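PDB 2NWH: carbohydrate kinase from Agrobacterium tumefaciens, which probably transfers the gamma-phosphoryl group of ATP to a hydroxyl of a sugar or similar small substrate. Local coordinates for residues Ala46-Arg51 with Ala291-Leu296; Glu130-Ser135 with Arg157-Pro162; Leu186-Ala191 with Ala214-Gly219. All blocks are in the same frame, centred on the assembly; numbering follows the deposited sequence. Where two conformers were deposited one is given.

Contact 1: Ala46-Arg51 with Ala291-Leu296; sequences ARNLSR and ATSQDL
The flat guanidinium of Arg51 is sandwiched face-on between its own helix and the loop 291-296. Arg47 CB lies 3.5 Å above one face, toward the rim, while Gln294 CA lies 3.9 Å above the opposite face, over its centre. The arm leaves the helix with CG anti to the carbonyl carbon (chi1 -77°) and runs extended from CG to NE, crossing Gln294 obliquely; the Gln294 amide is turned 79° to the guanidinium, so the two groups do not stack. At the guanidinium edge, in plane, Asn48 OD1 accepts a weak, bent hydrogen bond of 3.0 Å from Arg51 NH1, one helical turn on. Water 1 closes the gap to the loop: it accepts from Arg51 NH2 at 3.1 Å and is hydrogen-bonded to Ser293 OG at 3.0 Å. The Asn48 amide lies against carbon atoms, crossing Leu296 obliquely, its CG 3.5 Å from Leu296 CD1 and its OD1 3.3 Å from Ser293 CB. At the base of the arginine, Arg51 CB rests 3.4 Å from Leu296 O. The loop is held in shape from within: Thr292 OG1 accepts from Gln294 N, an ST turn, and Thr292 N donates to Asp295 OD2, both bracing the 3-10 turn from which Ser293 and Leu296 face the helix. The far end of Asn48 is tied elsewhere, ND2 donating to Asp255, the last residue of a GAGD sequence and, by analogy with ribokinase, probably the catalytic base. Behind the contact, helix 41-51 lies through Ala46 and Leu49 on strands 5-9 and 55-63. On the other side, Leu296 packs on Ala281, Ile284 and Thr285, so the contact joins helix 41-51 to helix 271-286 and the loop leading into helix 298-305.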
ATOM      1  N   ALA A  46      -6.270   1.173  -1.266  1.00 14.22           N
ATOM      2  CA  ALA A  46      -7.738   1.041  -1.303  1.00 13.87           C
ATOM      3  C   ALA A  46      -8.277   1.829  -2.469  1.00 14.61           C
ATOM      4  O   ALA A  46      -9.108   1.307  -3.213  1.00 14.43           O
ATOM      5  CB  ALA A  46      -8.392   1.564  -0.005  1.00 14.81           C
ATOM      6  N   ARG A  47      -7.858   3.087  -2.591  1.00 14.74           N
ATOM      7  CA  ARG A  47      -8.266   3.913  -3.730  1.00 13.83           C
ATOM      8  C   ARG A  47      -7.894   3.230  -5.010  1.00 14.64           C
ATOM      9  O   ARG A  47      -8.705   3.208  -5.944  1.00 14.62           O
ATOM     10  CB  ARG A  47      -7.609   5.300  -3.646  1.00 13.90           C
ATOM     11  CG  ARG A  47      -8.221   6.155  -2.503  1.00 14.23           C
ATOM     12  CD  ARG A  47      -7.848   7.607  -2.692  1.00 15.48           C
ATOM     13  NE  ARG A  47      -6.404   7.871  -2.555  1.00 18.13           N
ATOM     14  CZ  ARG A  47      -5.862   9.088  -2.484  1.00 21.27           C
ATOM     15  NH1 ARG A  47      -6.647  10.155  -2.641  1.00 16.83           N
ATOM     16  NH2 ARG A  47      -4.535   9.234  -2.342  1.00 17.93           N
ATOM     17  N   ASN A  48      -6.686   2.691  -5.080  1.00 13.43           N
ATOM     18  CA  ASN A  48      -6.242   2.070  -6.346  1.00 15.17           C
ATOM     19  C   ASN A  48      -7.104   0.888  -6.719  1.00 15.40           C
ATOM     20  O   ASN A  48      -7.476   0.735  -7.887  1.00 14.95           O
ATOM     21  CB  ASN A  48      -4.772   1.635  -6.299  1.00 15.34           C
ATOM     22  CG  ASN A  48      -3.817   2.822  -6.185  1.00 17.24           C
ATOM     23  OD1 ASN A  48      -4.213   3.954  -6.412  1.00 15.07           O
ATOM     24  ND2 ASN A  48      -2.558   2.553  -5.837  1.00 13.83           N
ATOM     25  N   LEU A  49      -7.399   0.025  -5.739  1.00 13.70           N
ATOM     26  CA  LEU A  49      -8.245  -1.130  -5.992  1.00 14.37           C
ATOM     27  C   LEU A  49      -9.626  -0.728  -6.448  1.00 15.66           C
ATOM     28  O   LEU A  49     -10.206  -1.369  -7.336  1.00 15.32           O
ATOM     29  CB  LEU A  49      -8.320  -2.034  -4.736  1.00 15.02           C
ATOM     30  CG  LEU A  49      -6.982  -2.743  -4.510  1.00 16.31           C
ATOM     31  CD1 LEU A  49      -6.815  -3.173  -3.009  1.00 15.47           C
ATOM     32  CD2 LEU A  49      -6.798  -3.903  -5.512  1.00 17.41           C
ATOM     33  N   SER A  50     -10.175   0.322  -5.853  1.00 14.55           N
ATOM     34  CA  SER A  50     -11.475   0.862  -6.320  1.00 16.65           C
ATOM     35  C   SER A  50     -11.434   1.366  -7.781  1.00 17.60           C
ATOM     36  O   SER A  50     -12.333   1.071  -8.620  1.00 18.00           O
ATOM     37  CB  SER A  50     -11.968   1.931  -5.335  1.00 16.16           C
ATOM     38  OG  SER A  50     -13.259   2.381  -5.691  1.00 18.74           O
ATOM     39  N   ARG A  51     -10.361   2.066  -8.099  1.00 16.84           N
ATOM     40  CA  ARG A  51     -10.104   2.540  -9.486  1.00 16.76           C
ATOM     41  C   ARG A  51     -10.011   1.418 -10.497  1.00 17.24           C
ATOM     42  O   ARG A  51     -10.311   1.631 -11.675  1.00 18.30           O
ATOM     43  CB  ARG A  51      -8.788   3.318  -9.516  1.00 16.56           C
ATOM     44  CG  ARG A  51      -8.961   4.734  -8.932  1.00 14.64           C
ATOM     45  CD  ARG A  51      -7.612   5.376  -8.638  1.00 19.21           C
ATOM     46  NE  ARG A  51      -7.837   6.645  -7.933  1.00 17.96           N
ATOM     47  CZ  ARG A  51      -7.041   7.122  -6.999  1.00 18.67           C
ATOM     48  NH1 ARG A  51      -5.948   6.440  -6.669  1.00 17.57           N
ATOM     49  NH2 ARG A  51      -7.330   8.296  -6.413  1.00 17.71           N
ATOM     50  N   ALA A 291       2.521  12.280 -13.354  1.00 17.06           N
ATOM     51  CA  ALA A 291       1.738  11.049 -13.265  1.00 17.43           C
ATOM     52  C   ALA A 291       1.397  10.763 -11.814  1.00 17.00           C
ATOM     53  O   ALA A 291       2.194  11.030 -10.891  1.00 16.54           O
ATOM     54  CB  ALA A 291       2.494   9.888 -13.875  1.00 17.88           C
ATOM     55  N   THR A 292       0.206  10.224 -11.595  1.00 16.39           N
ATOM     56  CA  THR A 292      -0.174   9.843 -10.234  1.00 17.80           C
ATOM     57  C   THR A 292      -1.077   8.610 -10.273  1.00 17.55           C
ATOM     58  O   THR A 292      -1.561   8.227 -11.355  1.00 17.07           O
ATOM     59  CB  THR A 292      -0.915  10.987  -9.436  1.00 17.33           C
ATOM     60  OG1 THR A 292      -2.223  11.202  -9.973  1.00 18.77           O
ATOM     61  CG2 THR A 292      -0.140  12.368  -9.423  1.00 17.59           C
ATOM     62  N   SER A 293      -1.383   8.056  -9.084  1.00 17.06           N
ATOM     63  CA  SER A 293      -2.270   6.885  -9.025  1.00 16.10           C
ATOM     64  C   SER A 293      -3.705   7.291  -9.445  1.00 16.33           C
ATOM     65  O   SER A 293      -4.529   6.388  -9.748  1.00 16.05           O
ATOM     66  CB  SER A 293      -2.296   6.322  -7.605  1.00 16.56           C
ATOM     67  OG  SER A 293      -2.691   7.372  -6.777  1.00 18.77           O
ATOM     68  N   GLN A 294      -4.012   8.590  -9.530  1.00 15.26           N
ATOM     69  CA  GLN A 294      -5.337   8.963 -10.074  1.00 16.20           C
ATOM     70  C   GLN A 294      -5.489   8.551 -11.538  1.00 16.90           C
ATOM     71  O   GLN A 294      -6.627   8.383 -12.052  1.00 17.29           O
ATOM     72  CB  GLN A 294      -5.629  10.445  -9.954  1.00 18.11           C
ATOM     73  CG  GLN A 294      -5.871  10.886  -8.569  1.00 22.43           C
ATOM     74  CD  GLN A 294      -6.226  12.330  -8.524  1.00 30.10           C
ATOM     75  OE1 GLN A 294      -5.560  13.184  -9.154  1.00 30.69           O
ATOM     76  NE2 GLN A 294      -7.297  12.634  -7.796  1.00 30.53           N
ATOM     77  N   ASP A 295      -4.365   8.347 -12.198  1.00 16.69           N
ATOM     78  CA  ASP A 295      -4.385   7.841 -13.625  1.00 17.00           C
ATOM     79  C   ASP A 295      -4.666   6.330 -13.789  1.00 17.22           C
ATOM     80  O   ASP A 295      -4.851   5.849 -14.909  1.00 18.64           O
ATOM     81  CB  ASP A 295      -3.062   8.198 -14.259  1.00 16.17           C
ATOM     82  CG  ASP A 295      -2.899   9.694 -14.406  1.00 20.66           C
ATOM     83  OD1 ASP A 295      -3.889  10.390 -14.749  1.00 21.26           O
ATOM     84  OD2 ASP A 295      -1.785  10.161 -14.140  1.00 21.01           O
ATOM     85  N   LEU A 296      -4.711   5.596 -12.673  1.00 17.06           N
ATOM     86  CA  LEU A 296      -5.034   4.165 -12.682  1.00 17.14           C
ATOM     87  C   LEU A 296      -6.490   3.879 -12.962  1.00 17.51           C
ATOM     88  O   LEU A 296      -7.384   4.478 -12.359  1.00 17.29           O
ATOM     89  CB  LEU A 296      -4.627   3.405 -11.390  1.00 15.21           C
ATOM     90  CG  LEU A 296      -3.175   3.352 -11.012  1.00 16.64           C
ATOM     91  CD1 LEU A 296      -3.032   2.792  -9.593  1.00 20.88           C
ATOM     92  CD2 LEU A 296      -2.477   2.399 -11.998  1.00 20.28           C
TER
HETATM   93  O   HOH W   1      -4.602   9.395  -5.597  1.00 31.91           O

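Contact 2: Glu130-Ser135 with Arg157-Pro162; sequences EAIIAS and RACEKP
Two helix ends meet here, and the more buried side is built round Ile132. Ile132 CG2, anti to the backbone N, touches Cys159 CB at 4.1 Å and Lys161 CG at 4.0 Å, the isoleucine and lysine chains sliding past each other in opposite directions. Leu7, Leu138, Leu152 and Ile155 also touch Ile132. Lys161 bends at chi2 (-71°), which carries its otherwise extended tail along the end of helix 126-134. The outer side is thinner: the exposed Ile133 offers only CG1 to Cys159 SG, at 4.1 Å, and a water joins the two segments. That water donates to Ile133 O and accepts from Lys161 NZ, both at 2.7 Å, and NZ also makes a weak 2.9 Å bond to Ser135 O. Ile132 O is gripped twice, by Ser135 N and by Ser135 OG, the latter in the carbonyl plane on a lone pair. A Schellman motif ends helix 146-158 and turns the chain through Glu160 into Lys161. The two ends meet just before the chain enters strands 137-141 and 163-166, paired through Pro162 and Leu138. The lysine brings its amine to the carbonyl-rich end of helix 126-134, where the helix dipole would probably favour the charged ammonium form.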
ATOM      1  N   GLU A 130     -17.632  -8.839  11.452  1.00 18.57           N
ATOM      2  CA  GLU A 130     -18.685  -8.810  10.453  1.00 19.07           C
ATOM      3  C   GLU A 130     -18.216  -8.098   9.151  1.00 19.49           C
ATOM      4  O   GLU A 130     -18.575  -8.504   8.051  1.00 19.23           O
ATOM      5  CB  GLU A 130     -19.905  -8.098  11.028  1.00 20.17           C
ATOM      6  CG  GLU A 130     -20.547  -8.932  12.150  1.00 21.66           C
ATOM      7  CD  GLU A 130     -21.730  -8.253  12.797  1.00 28.48           C
ATOM      8  OE1 GLU A 130     -22.236  -7.237  12.289  1.00 30.52           O
ATOM      9  OE2 GLU A 130     -22.166  -8.774  13.829  1.00 33.03           O
ATOM     10  N   ALA A 131     -17.438  -7.040   9.288  1.00 16.45           N
ATOM     11  CA  ALA A 131     -16.842  -6.420   8.084  1.00 15.88           C
ATOM     12  C   ALA A 131     -16.018  -7.447   7.325  1.00 15.94           C
ATOM     13  O   ALA A 131     -16.102  -7.556   6.050  1.00 15.90           O
ATOM     14  CB  ALA A 131     -15.963  -5.176   8.472  1.00 16.69           C
ATOM     15  N   ILE A 132     -15.221  -8.203   8.079  1.00 17.09           N
ATOM     16  CA  ILE A 132     -14.383  -9.272   7.498  1.00 18.01           C
ATOM     17  C   ILE A 132     -15.245 -10.330   6.771  1.00 19.04           C
ATOM     18  O   ILE A 132     -14.967 -10.695   5.614  1.00 17.95           O
ATOM     19  CB  ILE A 132     -13.412  -9.886   8.562  1.00 18.54           C
ATOM     20  CG1 ILE A 132     -12.386  -8.802   8.990  1.00 18.61           C
ATOM     21  CG2 ILE A 132     -12.714 -11.158   8.015  1.00 17.91           C
ATOM     22  CD1 ILE A 132     -11.473  -9.163  10.124  1.00 16.25           C
ATOM     23  N   ILE A 133     -16.331 -10.756   7.417  1.00 18.49           N
ATOM     24  CA  ILE A 133     -17.168 -11.816   6.860  1.00 19.68           C
ATOM     25  C   ILE A 133     -17.891 -11.328   5.590  1.00 19.30           C
ATOM     26  O   ILE A 133     -18.200 -12.125   4.668  1.00 19.14           O
ATOM     27  CB  ILE A 133     -18.183 -12.326   7.929  1.00 19.43           C
ATOM     28  CG1 ILE A 133     -17.444 -13.133   9.011  1.00 19.55           C
ATOM     29  CG2 ILE A 133     -19.302 -13.162   7.259  1.00 20.56           C
ATOM     30  CD1 ILE A 133     -18.324 -13.435  10.282  1.00 19.17           C
ATOM     31  N   ALA A 134     -18.163 -10.026   5.543  1.00 18.91           N
ATOM     32  CA  ALA A 134     -18.811  -9.412   4.379  1.00 18.93           C
ATOM     33  C   ALA A 134     -17.846  -9.246   3.194  1.00 20.37           C
ATOM     34  O   ALA A 134     -18.286  -8.969   2.055  1.00 21.00           O
ATOM     35  CB  ALA A 134     -19.389  -8.068   4.746  1.00 18.79           C
ATOM     36  N   SER A 135     -16.546  -9.395   3.442  1.00 18.99           N
ATOM     37  CA  SER A 135     -15.541  -9.154   2.391  0.60 19.10           C
ATOM     38  C   SER A 135     -15.122 -10.456   1.699  1.00 19.12           C
ATOM     39  O   SER A 135     -15.431 -11.558   2.183  1.00 18.60           O
ATOM     40  CB  SER A 135     -14.302  -8.484   2.992  0.60 18.32           C
ATOM     41  OG  SER A 135     -13.414  -9.486   3.461  0.60 18.97           O
ATOM     42  N   ARG A 157      -7.528 -16.429   8.976  1.00 28.46           N
ATOM     43  CA  ARG A 157      -7.484 -17.903   9.001  1.00 30.60           C
ATOM     44  C   ARG A 157      -8.886 -18.425   9.292  1.00 30.90           C
ATOM     45  O   ARG A 157      -9.487 -19.078   8.442  1.00 32.00           O
ATOM     46  CB  ARG A 157      -6.519 -18.399  10.079  1.00 29.71           C
ATOM     47  CG  ARG A 157      -6.033 -19.866   9.926  1.00 32.96           C
ATOM     48  CD  ARG A 157      -5.305 -20.302  11.220  1.00 30.86           C
ATOM     49  NE  ARG A 157      -4.135 -19.461  11.499  1.00 29.43           N
ATOM     50  CZ  ARG A 157      -3.448 -19.491  12.630  1.00 28.98           C
ATOM     51  NH1 ARG A 157      -3.796 -20.339  13.586  1.00 31.42           N
ATOM     52  NH2 ARG A 157      -2.417 -18.682  12.810  1.00 27.67           N
ATOM     53  N   ALA A 158      -9.412 -18.105  10.480  1.00 30.56           N
ATOM     54  CA  ALA A 158     -10.687 -18.652  10.940  1.00 30.56           C
ATOM     55  C   ALA A 158     -11.831 -18.365   9.965  1.00 30.85           C
ATOM     56  O   ALA A 158     -12.712 -19.207   9.783  1.00 29.28           O
ATOM     57  CB  ALA A 158     -11.035 -18.157  12.355  1.00 30.19           C
ATOM     58  N   CYS A 159     -11.793 -17.183   9.337  1.00 29.76           N
ATOM     59  CA  CYS A 159     -12.785 -16.773   8.344  1.00 29.91           C
ATOM     60  C   CYS A 159     -12.507 -17.255   6.907  1.00 29.64           C
ATOM     61  O   CYS A 159     -13.291 -16.966   6.000  1.00 29.57           O
ATOM     62  CB  CYS A 159     -12.929 -15.244   8.372  1.00 29.18           C
ATOM     63  SG  CYS A 159     -13.730 -14.675   9.888  1.00 32.85           S
ATOM     64  N   GLU A 160     -11.421 -17.996   6.701  1.00 29.31           N
ATOM     65  CA  GLU A 160     -10.994 -18.369   5.343  1.00 30.24           C
ATOM     66  C   GLU A 160     -11.071 -17.200   4.355  1.00 30.65           C
ATOM     67  O   GLU A 160     -11.653 -17.296   3.253  1.00 31.12           O
ATOM     68  CB  GLU A 160     -11.775 -19.613   4.860  1.00 31.49           C
ATOM     69  CG  GLU A 160     -11.710 -20.754   5.852  1.00 34.92           C
ATOM     70  CD  GLU A 160     -12.974 -21.622   5.888  1.00 40.78           C
ATOM     71  OE1 GLU A 160     -14.096 -21.055   5.867  1.00 45.17           O
ATOM     72  OE2 GLU A 160     -12.851 -22.862   5.993  1.00 40.91           O
ATOM     73  N   LYS A 161     -10.481 -16.081   4.769  1.00 29.31           N
ATOM     74  CA  LYS A 161     -10.324 -14.924   3.912  1.00 28.89           C
ATOM     75  C   LYS A 161      -8.862 -14.777   3.560  1.00 28.22           C
ATOM     76  O   LYS A 161      -8.009 -14.808   4.450  1.00 28.84           O
ATOM     77  CB  LYS A 161     -10.847 -13.649   4.572  1.00 28.56           C
ATOM     78  CG  LYS A 161     -12.328 -13.711   4.899  1.00 28.99           C
ATOM     79  CD  LYS A 161     -13.222 -13.667   3.658  1.00 24.84           C
ATOM     80  CE  LYS A 161     -14.702 -13.814   4.079  1.00 21.37           C
ATOM     81  NZ  LYS A 161     -15.491 -14.320   2.911  1.00 23.56           N
ATOM     82  N   PRO A 162      -8.560 -14.650   2.255  1.00 27.45           N
ATOM     83  CA  PRO A 162      -7.210 -14.314   1.811  1.00 27.28           C
ATOM     84  C   PRO A 162      -6.737 -13.022   2.468  1.00 27.57           C
ATOM     85  O   PRO A 162      -7.539 -12.048   2.583  1.00 26.91           O
ATOM     86  CB  PRO A 162      -7.378 -14.121   0.286  1.00 26.88           C
ATOM     87  CG  PRO A 162      -8.545 -15.048  -0.051  1.00 28.49           C
ATOM     88  CD  PRO A 162      -9.484 -14.850   1.123  1.00 27.88           C
TER
HETATM   89  O   HOH W   2     -17.918 -14.689   4.050  1.00 31.36           O

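Contact 3: Leu186-Ala191 with Ala214-Gly219; sequences LFMNEA and AGLSGG
Leu216 holds CG anti to the backbone N (chi1 -179°), which sends both of its methyls out of the loop toward strand 185-189. Leu186 also has CG anti to its N, whereas Met188 takes the crowded position between N and carbonyl carbon (chi1 61°) and bends at chi3, swinging CE back along the strand. As a result CD2 of Leu216 lies 3.8 Å from Leu186 CB and meets Met188 CE tip to tip at 4.1 Å, while the sister methyl CD1 lies 4.0 Å from Leu186 CB. The contact is therefore branch against chain stem at Leu186 and end against end at Met188. Beside this apolar patch the backbones begin to pair. Leu186 N donates to Gly218 O at 3.1 Å with an angle of 149°; the donor stands above the carbonyl plane rather than on a lone pair. Leu186 and Gly219 form a parallel bridge, and the almost fully extended Gly219 brings its CA to 3.2 Å from Leu186 O, where a beta carbon would collide with that oxygen. Before that, a Schellman motif at Gly215 ends helix 207-213 and turns the chain so that Leu216 enters the interior. The arrangement is the return of a beta-alpha-beta crossover: strand 185-189 leads out, helices 190-197 and 207-213 intervene, and the chain re-enters the sheet as strand 219-223. Backbone bonds from Leu186 and Met188 to Val220 extend the pairing, and Phe187 bonds to Ala165 and Ala167 on the other flank of the strand. Leu186 and Met188 both pack on Leu196 of helix 190-197, and Leu216 rests on Ile183. Phe187 lies on Ala258 and Leu262 of helix 255-266.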
ATOM      1  N   LEU A 186       2.557 -10.653   0.587  1.00 30.66           N
ATOM      2  CA  LEU A 186       3.171  -9.491   1.228  1.00 31.74           C
ATOM      3  C   LEU A 186       3.929  -8.662   0.200  1.00 31.31           C
ATOM      4  O   LEU A 186       4.797  -9.184  -0.534  1.00 31.42           O
ATOM      5  CB  LEU A 186       4.139  -9.914   2.328  1.00 31.01           C
ATOM      6  CG  LEU A 186       4.364  -8.966   3.519  1.00 34.31           C
ATOM      7  CD1 LEU A 186       5.454  -9.553   4.370  1.00 32.78           C
ATOM      8  CD2 LEU A 186       4.730  -7.525   3.193  1.00 35.18           C
ATOM      9  N   PHE A 187       3.602  -7.376   0.144  1.00 30.88           N
ATOM     10  CA  PHE A 187       4.242  -6.470  -0.826  1.00 31.33           C
ATOM     11  C   PHE A 187       5.354  -5.663  -0.189  1.00 32.03           C
ATOM     12  O   PHE A 187       5.145  -4.972   0.811  1.00 32.48           O
ATOM     13  CB  PHE A 187       3.231  -5.538  -1.483  1.00 31.03           C
ATOM     14  CG  PHE A 187       2.168  -6.258  -2.266  1.00 30.08           C
ATOM     15  CD1 PHE A 187       2.447  -6.756  -3.540  1.00 26.76           C
ATOM     16  CD2 PHE A 187       0.916  -6.469  -1.725  1.00 29.45           C
ATOM     17  CE1 PHE A 187       1.481  -7.432  -4.260  1.00 25.52           C
ATOM     18  CE2 PHE A 187      -0.068  -7.129  -2.448  1.00 29.07           C
ATOM     19  CZ  PHE A 187       0.232  -7.634  -3.711  1.00 27.78           C
ATOM     20  N   MET A 188       6.537  -5.736  -0.787  1.00 32.87           N
ATOM     21  CA  MET A 188       7.671  -5.044  -0.227  1.00 33.74           C
ATOM     22  C   MET A 188       8.735  -4.716  -1.266  1.00 35.10           C
ATOM     23  O   MET A 188       8.736  -5.251  -2.386  1.00 35.73           O
ATOM     24  CB  MET A 188       8.277  -5.878   0.908  1.00 33.17           C
ATOM     25  CG  MET A 188       8.783  -7.248   0.460  1.00 34.33           C
ATOM     26  SD  MET A 188       9.161  -8.260   1.891  1.00 32.52           S
ATOM     27  CE  MET A 188       8.347  -9.775   1.493  1.00 25.13           C
ATOM     28  N   ASN A 189       9.644  -3.835  -0.876  1.00 35.78           N
ATOM     29  CA  ASN A 189      10.836  -3.530  -1.668  1.00 36.84           C
ATOM     30  C   ASN A 189      12.046  -4.275  -1.061  1.00 36.92           C
ATOM     31  O   ASN A 189      11.891  -4.990  -0.069  1.00 36.69           O
ATOM     32  CB  ASN A 189      11.038  -2.015  -1.664  1.00 37.18           C
ATOM     33  CG  ASN A 189      11.418  -1.472  -0.269  1.00 38.85           C
ATOM     34  OD1 ASN A 189      11.435  -0.270  -0.055  1.00 40.95           O
ATOM     35  ND2 ASN A 189      11.742  -2.366   0.666  1.00 39.55           N
ATOM     36  N   GLU A 190      13.243  -4.119  -1.636  1.00 38.30           N
ATOM     37  CA  GLU A 190      14.449  -4.808  -1.118  1.00 38.49           C
ATOM     38  C   GLU A 190      14.750  -4.665   0.386  1.00 38.16           C
ATOM     39  O   GLU A 190      15.052  -5.665   1.056  1.00 37.97           O
ATOM     40  CB  GLU A 190      15.704  -4.408  -1.924  1.00 39.47           C
ATOM     41  CG  GLU A 190      16.052  -5.333  -3.066  1.00 41.94           C
ATOM     42  CD  GLU A 190      16.936  -6.502  -2.667  1.00 44.70           C
ATOM     43  OE1 GLU A 190      18.007  -6.280  -2.055  1.00 44.15           O
ATOM     44  OE2 GLU A 190      16.564  -7.651  -2.995  1.00 46.51           O
ATOM     45  N   ALA A 191      14.697  -3.427   0.890  1.00 37.84           N
ATOM     46  CA  ALA A 191      15.007  -3.082   2.293  1.00 37.52           C
ATOM     47  C   ALA A 191      14.073  -3.727   3.314  1.00 37.36           C
ATOM     48  O   ALA A 191      14.507  -4.150   4.400  1.00 37.34           O
ATOM     49  CB  ALA A 191      14.975  -1.569   2.474  1.00 38.02           C
ATOM     50  N   ALA A 214      10.668 -18.541   6.143  1.00 36.39           N
ATOM     51  CA  ALA A 214      10.201 -17.580   7.162  1.00 36.41           C
ATOM     52  C   ALA A 214       8.704 -17.771   7.392  1.00 36.29           C
ATOM     53  O   ALA A 214       8.134 -17.192   8.323  1.00 37.06           O
ATOM     54  CB  ALA A 214      10.524 -16.136   6.788  1.00 36.39           C
ATOM     55  N   GLY A 215       8.062 -18.576   6.539  1.00 35.67           N
ATOM     56  CA  GLY A 215       6.643 -18.923   6.737  1.00 35.07           C
ATOM     57  C   GLY A 215       5.657 -18.141   5.885  1.00 34.57           C
ATOM     58  O   GLY A 215       4.441 -18.313   6.026  1.00 34.23           O
ATOM     59  N   LEU A 216       6.192 -17.299   5.000  1.00 33.67           N
ATOM     60  CA  LEU A 216       5.383 -16.497   4.062  1.00 33.54           C
ATOM     61  C   LEU A 216       5.176 -17.286   2.784  1.00 32.66           C
ATOM     62  O   LEU A 216       6.124 -17.565   2.081  1.00 32.90           O
ATOM     63  CB  LEU A 216       6.064 -15.165   3.742  1.00 33.07           C
ATOM     64  CG  LEU A 216       5.267 -14.254   2.789  1.00 34.95           C
ATOM     65  CD1 LEU A 216       4.020 -13.724   3.473  1.00 33.90           C
ATOM     66  CD2 LEU A 216       6.132 -13.119   2.247  1.00 35.22           C
ATOM     67  N   SER A 217       3.927 -17.645   2.515  1.00 32.86           N
ATOM     68  CA  SER A 217       3.569 -18.457   1.363  1.00 32.93           C
ATOM     69  C   SER A 217       3.588 -17.705   0.036  1.00 32.59           C
ATOM     70  O   SER A 217       3.756 -18.331  -1.004  1.00 31.79           O
ATOM     71  CB  SER A 217       2.243 -19.232   1.602  1.00 33.81           C
ATOM     72  OG  SER A 217       1.143 -18.383   1.904  1.00 35.61           O
ATOM     73  N   GLY A 218       3.397 -16.376   0.060  1.00 32.20           N
ATOM     74  CA  GLY A 218       3.572 -15.570  -1.137  1.00 31.67           C
ATOM     75  C   GLY A 218       3.860 -14.091  -0.944  1.00 31.10           C
ATOM     76  O   GLY A 218       3.582 -13.507   0.102  1.00 30.80           O
ATOM     77  N   GLY A 219       4.389 -13.470  -1.987  1.00 31.11           N
ATOM     78  CA  GLY A 219       4.708 -12.060  -1.941  1.00 31.14           C
ATOM     79  C   GLY A 219       5.348 -11.550  -3.218  1.00 30.58           C
ATOM     80  O   GLY A 219       5.470 -12.287  -4.191  1.00 30.59           O
TER

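All three contacts gather round the large, mostly parallel sheet. Contacts 2 and 3 follow one another along the chain and lie inside the long loop that contact 1 closes. None touches another: about 25 Å separates the centres of contacts 1 and 2, and the nearest atoms of contacts 1 and 3 are about 8 Å apart. Contacts 1 and 3 lie on opposite sides of the chain's centre, yet both border helix 255-266, whose first residue is the probable catalytic Asp255. The Leu296 side chain of contact 1 is about 13 Å from the sodium ion at Asp249 and Thr251. In contact 3 the Leu216 side chain is about 10 Å from a bound calcium ion.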